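Local coordinates for protein exodeoxyribonuclease (Neisseria meningitidis, PDB 2JC5) that probably cleaves DNA at apurinic or apyrimidinic sites as a metal-dependent repair endonuclease, and may also act as a 3'-5' exonuclease, at residues 148-153 with 222-227; 6-11 with 245-250. All blocks are in the same frame, centred on the assembly; numbering follows the deposited sequence.

Contact 1. Residues 148-153 with 222-227; sequences GDWNIA and YQMVTP. With BCN (bicine), chain C.
Tyr222 turns the edge of its phenol ring onto one face of the Trp150 indole, an edge-to-face pair whose planes stand at 65°, with the Tyr222 centroid 4.9 Å from that of the indole's five-membered ring. Tyr222 CD1 makes the nearest approach, 3.5 Å from Trp150 CD1, and Tyr222 CB adds an off-centre CH-pi contact. Met224 meets the benzo end of the indole, its CG 3.4 Å from Trp150 CZ2; the chain bends at chi2 (-71°), bringing SD to 5.3 Å from the centroid of the Trp150 six-membered ring, an oblique Met-aromatic contact. Trp150 NE1 is buried here without a hydrogen-bond partner. The phenol tip reaches past the indole, where Tyr222 OH donates to Ile152 O over 2.7 Å, the carbonyl lying at the edge of the phenol ring. The Tyr222 main chain forms an antiparallel hydrogen-bonded pair with Gly148, Tyr222 N lying 3.0 Å from Gly148 O. The contact thus anchors the start of the loop of this DNase I-like fold that carries Asp149 and Asn151, both predicted active-site residues. The Gly148 pair continues the pairing of strands 143-147 and 217-225 at the corner where the chain leaves the sheet; helices 173-184 and 117-139 also pack against Trp150.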
loop_
_atom_site.group_PDB
_atom_site.type_symbol
_atom_site.label_atom_id
_atom_site.label_comp_id
_atom_site.label_asym_id
_atom_site.label_seq_id
_atom_site.Cartn_x
_atom_site.Cartn_y
_atom_site.Cartn_z
ATOM N N GLY A 148 1.086 -0.166 -1.270
ATOM C CA GLY A 148 0.086 -0.593 -0.332
ATOM C C GLY A 148 0.616 -1.228 0.911
ATOM O O GLY A 148 1.776 -1.057 1.273
ATOM N N ASP A 149 -0.290 -1.943 1.561
ATOM C CA ASP A 149 -0.017 -2.620 2.805
ATOM C C ASP A 149 0.183 -4.078 2.448
ATOM O O ASP A 149 -0.760 -4.762 2.054
ATOM C CB ASP A 149 -1.194 -2.435 3.744
ATOM C CG ASP A 149 -1.058 -3.180 5.049
ATOM O OD1 ASP A 149 -0.051 -3.884 5.273
ATOM O OD2 ASP A 149 -1.987 -3.054 5.890
ATOM N N TRP A 150 1.440 -4.502 2.495
ATOM C CA TRP A 150 1.838 -5.841 2.086
ATOM C C TRP A 150 1.837 -6.801 3.260
ATOM O O TRP A 150 2.012 -7.999 3.059
ATOM C CB TRP A 150 3.217 -5.822 1.420
ATOM C CG TRP A 150 3.257 -5.091 0.100
ATOM C CD1 TRP A 150 2.945 -3.782 -0.127
ATOM C CD2 TRP A 150 3.649 -5.628 -1.165
ATOM N NE1 TRP A 150 3.107 -3.476 -1.458
ATOM C CE2 TRP A 150 3.562 -4.588 -2.113
ATOM C CE3 TRP A 150 4.089 -6.886 -1.591
ATOM C CZ2 TRP A 150 3.869 -4.778 -3.453
ATOM C CZ3 TRP A 150 4.416 -7.056 -2.922
ATOM C CH2 TRP A 150 4.291 -6.017 -3.827
ATOM N N ASN A 151 1.690 -6.283 4.478
ATOM C CA ASN A 151 1.543 -7.125 5.677
ATOM C C ASN A 151 2.730 -8.060 5.903
ATOM O O ASN A 151 2.619 -9.072 6.596
ATOM C CB ASN A 151 0.199 -7.882 5.641
ATOM C CG ASN A 151 -0.928 -7.138 6.330
ATOM O OD1 ASN A 151 -2.054 -7.059 5.813
ATOM N ND2 ASN A 151 -0.648 -6.608 7.490
ATOM N N ILE A 152 3.901 -7.656 5.400
ATOM C CA ILE A 152 5.140 -8.425 5.604
ATOM C C ILE A 152 6.275 -7.426 5.831
ATOM O O ILE A 152 6.421 -6.495 5.049
ATOM C CB ILE A 152 5.497 -9.295 4.396
ATOM C CG1 ILE A 152 4.390 -10.311 4.095
ATOM C CG2 ILE A 152 6.816 -10.020 4.639
ATOM C CD1 ILE A 152 4.530 -10.933 2.709
ATOM N N ALA A 153 7.036 -7.616 6.907
ATOM C CA ALA A 153 8.306 -6.922 7.143
ATOM C C ALA A 153 9.419 -7.822 6.606
ATOM O O ALA A 153 9.436 -9.023 6.874
ATOM C CB ALA A 153 8.505 -6.634 8.636
ATOM N N TYR A 222 4.648 -0.384 1.527
ATOM C CA TYR A 222 5.712 -0.252 0.530
ATOM C C TYR A 222 5.243 0.516 -0.684
ATOM O O TYR A 222 4.056 0.536 -1.005
ATOM C CB TYR A 222 6.147 -1.614 -0.023
ATOM C CG TYR A 222 6.722 -2.611 0.925
ATOM C CD1 TYR A 222 5.903 -3.344 1.777
ATOM C CD2 TYR A 222 8.082 -2.872 0.951
ATOM C CE1 TYR A 222 6.432 -4.264 2.639
ATOM C CE2 TYR A 222 8.608 -3.809 1.805
ATOM C CZ TYR A 222 7.775 -4.515 2.642
ATOM O OH TYR A 222 8.317 -5.474 3.476
ATOM N N GLN A 223 6.209 1.070 -1.403
ATOM C CA GLN A 223 6.062 1.370 -2.832
ATOM C C GLN A 223 7.080 0.511 -3.562
ATOM O O GLN A 223 8.276 0.716 -3.414
ATOM C CB GLN A 223 6.258 2.870 -3.093
ATOM C CG GLN A 223 5.159 3.714 -2.445
ATOM C CD GLN A 223 5.032 5.158 -2.959
ATOM O OE1 GLN A 223 5.471 5.515 -4.056
ATOM N NE2 GLN A 223 4.392 5.985 -2.157
ATOM N N MET A 224 6.594 -0.507 -4.270
ATOM C CA MET A 224 7.450 -1.360 -5.094
ATOM C C MET A 224 7.442 -0.809 -6.513
ATOM O O MET A 224 6.373 -0.601 -7.072
ATOM C CB MET A 224 6.959 -2.807 -5.119
ATOM C CG MET A 224 7.059 -3.523 -3.781
ATOM S SD MET A 224 8.788 -3.860 -3.346
ATOM C CE MET A 224 8.537 -5.073 -2.048
ATOM N N VAL A 225 8.620 -0.574 -7.088
ATOM C CA VAL A 225 8.733 0.224 -8.308
ATOM C C VAL A 225 9.569 -0.493 -9.373
ATOM O O VAL A 225 10.540 -1.191 -9.061
ATOM C CB VAL A 225 9.343 1.617 -7.960
ATOM C CG1 VAL A 225 9.322 2.562 -9.153
ATOM C CG2 VAL A 225 8.583 2.259 -6.789
ATOM N N THR A 226 9.198 -0.291 -10.634
ATOM C CA THR A 226 9.963 -0.782 -11.792
ATOM C C THR A 226 11.287 -0.016 -11.918
ATOM O O THR A 226 11.431 1.050 -11.332
ATOM C CB THR A 226 9.113 -0.646 -13.052
ATOM O OG1 THR A 226 8.523 0.655 -13.093
ATOM C CG2 THR A 226 8.030 -1.709 -13.044
ATOM N N PRO A 227 12.272 -0.591 -12.638
ATOM C CA PRO A 227 13.637 -0.046 -12.580
ATOM C C PRO A 227 13.850 1.396 -13.033
ATOM O O PRO A 227 14.497 2.165 -12.306
ATOM C CB PRO A 227 14.447 -1.022 -13.448
ATOM C CG PRO A 227 13.623 -2.205 -13.605
ATOM C CD PRO A 227 12.207 -1.845 -13.407
HETATM N N1 BCN C . 0.324 -8.023 11.077
HETATM C C1 BCN C . 0.515 -8.714 9.781
HETATM C C2 BCN C . -0.419 -9.886 9.598
HETATM O O21 BCN C . -0.409 -10.479 8.481
HETATM O O22 BCN C . -1.157 -10.218 10.541
HETATM C C3 BCN C . -0.285 -6.691 10.939
HETATM C C4 BCN C . -1.793 -6.825 11.023
HETATM O O4 BCN C . -2.226 -7.545 12.204
HETATM C C5 BCN C . 1.620 -7.940 11.839
HETATM C C6 BCN C . 1.365 -7.949 13.340
HETATM O O6 BCN C . 0.321 -8.856 13.701
#

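Contact 2. Residues 6-11 with 245-250. With MG (magnesium ion), chain B.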
loop_
_atom_site.group_PDB
_atom_site.type_symbol
_atom_site.label_atom_id
_atom_site.label_comp_id
_atom_site.label_asym_id
_atom_site.label_seq_id
_atom_site.Cartn_x
_atom_site.Cartn_y
_atom_site.Cartn_z
ATOM N N SER A 6 0.967 6.400 -0.211
ATOM C CA SER A 6 0.286 5.151 0.102
ATOM C C SER A 6 -0.127 5.208 1.567
ATOM O O SER A 6 0.706 5.457 2.423
ATOM C CB SER A 6 1.203 3.961 -0.141
ATOM O OG SER A 6 0.503 2.732 -0.007
ATOM N N ALA A 7 -1.402 4.974 1.846
ATOM C CA ALA A 7 -1.887 5.037 3.218
ATOM C C ALA A 7 -2.950 3.992 3.475
ATOM O O ALA A 7 -4.012 3.991 2.844
ATOM C CB ALA A 7 -2.422 6.436 3.539
ATOM N N ASN A 8 -2.670 3.110 4.422
ATOM C CA ASN A 8 -3.717 2.278 4.994
ATOM C C ASN A 8 -4.417 3.120 6.036
ATOM O O ASN A 8 -3.809 3.532 7.043
ATOM C CB ASN A 8 -3.146 0.977 5.571
ATOM C CG ASN A 8 -4.205 0.148 6.278
ATOM O OD1 ASN A 8 -5.119 0.703 6.922
ATOM N ND2 ASN A 8 -4.100 -1.173 6.175
ATOM N N VAL A 9 -5.667 3.473 5.723
ATOM C CA VAL A 9 -6.414 4.466 6.500
ATOM C C VAL A 9 -7.195 3.900 7.674
ATOM O O VAL A 9 -7.784 4.660 8.448
ATOM C CB VAL A 9 -7.324 5.338 5.597
ATOM C CG1 VAL A 9 -6.445 6.158 4.616
ATOM C CG2 VAL A 9 -8.391 4.476 4.849
ATOM N N ASN A 10 -7.178 2.572 7.832
ATOM C CA ASN A 10 -7.863 1.938 8.957
ATOM C C ASN A 10 -9.306 2.430 9.079
ATOM O O ASN A 10 -9.756 2.820 10.149
ATOM C CB ASN A 10 -7.081 2.197 10.253
ATOM C CG ASN A 10 -7.472 1.261 11.380
ATOM O OD1 ASN A 10 -7.773 0.082 11.155
ATOM N ND2 ASN A 10 -7.434 1.773 12.606
ATOM N N GLY A 11 -10.015 2.401 7.959
ATOM C CA GLY A 11 -11.373 2.894 7.884
ATOM C C GLY A 11 -11.396 4.316 7.389
ATOM O O GLY A 11 -10.984 5.235 8.112
ATOM N N SER A 245 -4.559 7.032 11.504
ATOM C CA SER A 245 -4.707 5.618 11.308
ATOM C C SER A 245 -3.660 4.934 12.182
ATOM O O SER A 245 -2.768 5.615 12.710
ATOM C CB SER A 245 -4.433 5.287 9.830
ATOM O OG SER A 245 -4.298 3.910 9.592
ATOM N N ASP A 246 -3.737 3.614 12.304
ATOM C CA ASP A 246 -2.640 2.856 12.936
ATOM C C ASP A 246 -1.407 2.766 12.042
ATOM O O ASP A 246 -0.327 2.480 12.545
ATOM C CB ASP A 246 -3.064 1.468 13.459
ATOM C CG ASP A 246 -3.760 0.616 12.443
ATOM O OD1 ASP A 246 -4.140 1.099 11.362
ATOM O OD2 ASP A 246 -3.927 -0.567 12.775
ATOM N N HIS A 247 -1.567 3.056 10.748
ATOM C CA HIS A 247 -0.436 3.212 9.844
ATOM C C HIS A 247 -0.142 4.685 9.642
ATOM O O HIS A 247 -1.009 5.538 9.873
ATOM C CB HIS A 247 -0.741 2.656 8.459
ATOM C CG HIS A 247 -1.033 1.191 8.424
ATOM N ND1 HIS A 247 -0.184 0.263 7.844
ATOM C CD2 HIS A 247 -2.079 0.485 8.911
ATOM C CE1 HIS A 247 -0.715 -0.942 7.955
ATOM N NE2 HIS A 247 -1.866 -0.837 8.595
ATOM N N ALA A 248 1.087 4.970 9.210
ATOM C CA ALA A 248 1.472 6.306 8.734
ATOM C C ALA A 248 1.549 6.321 7.204
ATOM O O ALA A 248 1.989 5.341 6.597
ATOM C CB ALA A 248 2.827 6.708 9.329
ATOM N N PRO A 249 1.152 7.439 6.563
ATOM C CA PRO A 249 1.321 7.538 5.109
ATOM C C PRO A 249 2.767 7.471 4.669
ATOM O O PRO A 249 3.635 8.072 5.297
ATOM C CB PRO A 249 0.724 8.909 4.777
ATOM C CG PRO A 249 -0.225 9.158 5.871
ATOM C CD PRO A 249 0.445 8.603 7.100
ATOM N N LEU A 250 3.003 6.732 3.591
ATOM C CA LEU A 250 4.301 6.607 2.954
ATOM C C LEU A 250 4.305 7.450 1.693
ATOM O O LEU A 250 3.533 7.206 0.780
ATOM C CB LEU A 250 4.578 5.137 2.628
ATOM C CG LEU A 250 5.815 4.816 1.795
ATOM C CD1 LEU A 250 7.111 5.249 2.516
ATOM C CD2 LEU A 250 5.810 3.344 1.428
HETATM MG MG MG B . -6.666 -1.637 10.075
HETATM O O HOH W 1 -2.203 6.119 6.871
HETATM O O HOH W 2 0.152 3.277 5.298
HETATM O O HOH W 3 -5.334 -0.431 9.529
HETATM O O HOH W 4 -5.612 -2.235 11.699
HETATM O O HOH W 5 -8.032 -2.737 10.647
HETATM O O HOH W 6 -5.705 -2.971 9.285
#
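Ser6 and Leu250 form an antiparallel hydrogen-bonded pair, with nearly straight bonds in both directions; beyond it the backbones stay side by side, but direct main-chain pairing gives way to water and side-chain bonds. This is the active-site end of two adjacent central strands of the DNase I-like fold, 2-8 and 250-254. Next to the pair, a water bridges Asn8 N and Ala248 O. Further along, Asn8 lays its side chain over one face of the His247 imidazole: CB sits 3.5 Å from the ring centroid, and the amide stacks on the ring with the planes 8° apart. With CG anti to the backbone N (chi1 175°), the amide lies over the CD2-NE2 side of the ring. It is held there from both ends, since OD1 accepts from Asn10 N in an Asx turn and ND2 is hydrogen-bonded to Asp149. His247, predicted to be catalytic, is oriented by Asp221, which bonds to its ND1. Ser245 OG ties the loop before strand 250-254 to the end of strand 2-8, donating to Asn8 O over 2.6 Å while accepting from His247 N in an ST turn. Asp246 OD1 comes within 3.3 Å of Asn10 CB, but its carboxylate reaches the magnesium ion only through water in this model, OD1 and OD2 each accepting from a metal-bound water; OD2 also bonds to Trp204. Asn10 and Glu36 bind the ion directly, together with four waters. One of these waters, 1.9 Å from the magnesium ion, donates to both Asn8 OD1 and Asp246 OD1, whereas the direct protein bond from this contact is Asn10 OD1 to the magnesium ion at 2.3 Å.

Overall arrangement
The two contacts lie with centres about 14 Å apart, one on each sheet of the two-layered fold. Contact 2 joins neighbouring strands 2-8 and 250-254 of the six-stranded sheet, near the two chain ends; contact 1 joins the end of strand 143-147 to strand 217-225 in the other sheet. Along the chain they run 6-11, 148-153, 222-227, 245-250, so contact 2 brackets contact 1. The layers meet where Asp149 OD2 lies 2.8 Å from Asn8 ND2, a probable hydrogen bond, and 3.2 Å from His247 CE1. Predicted catalytic residues at the ends of strands and in adjoining loops of both sheets are thus assembled at one site, with magnesium and bicine bound nearby.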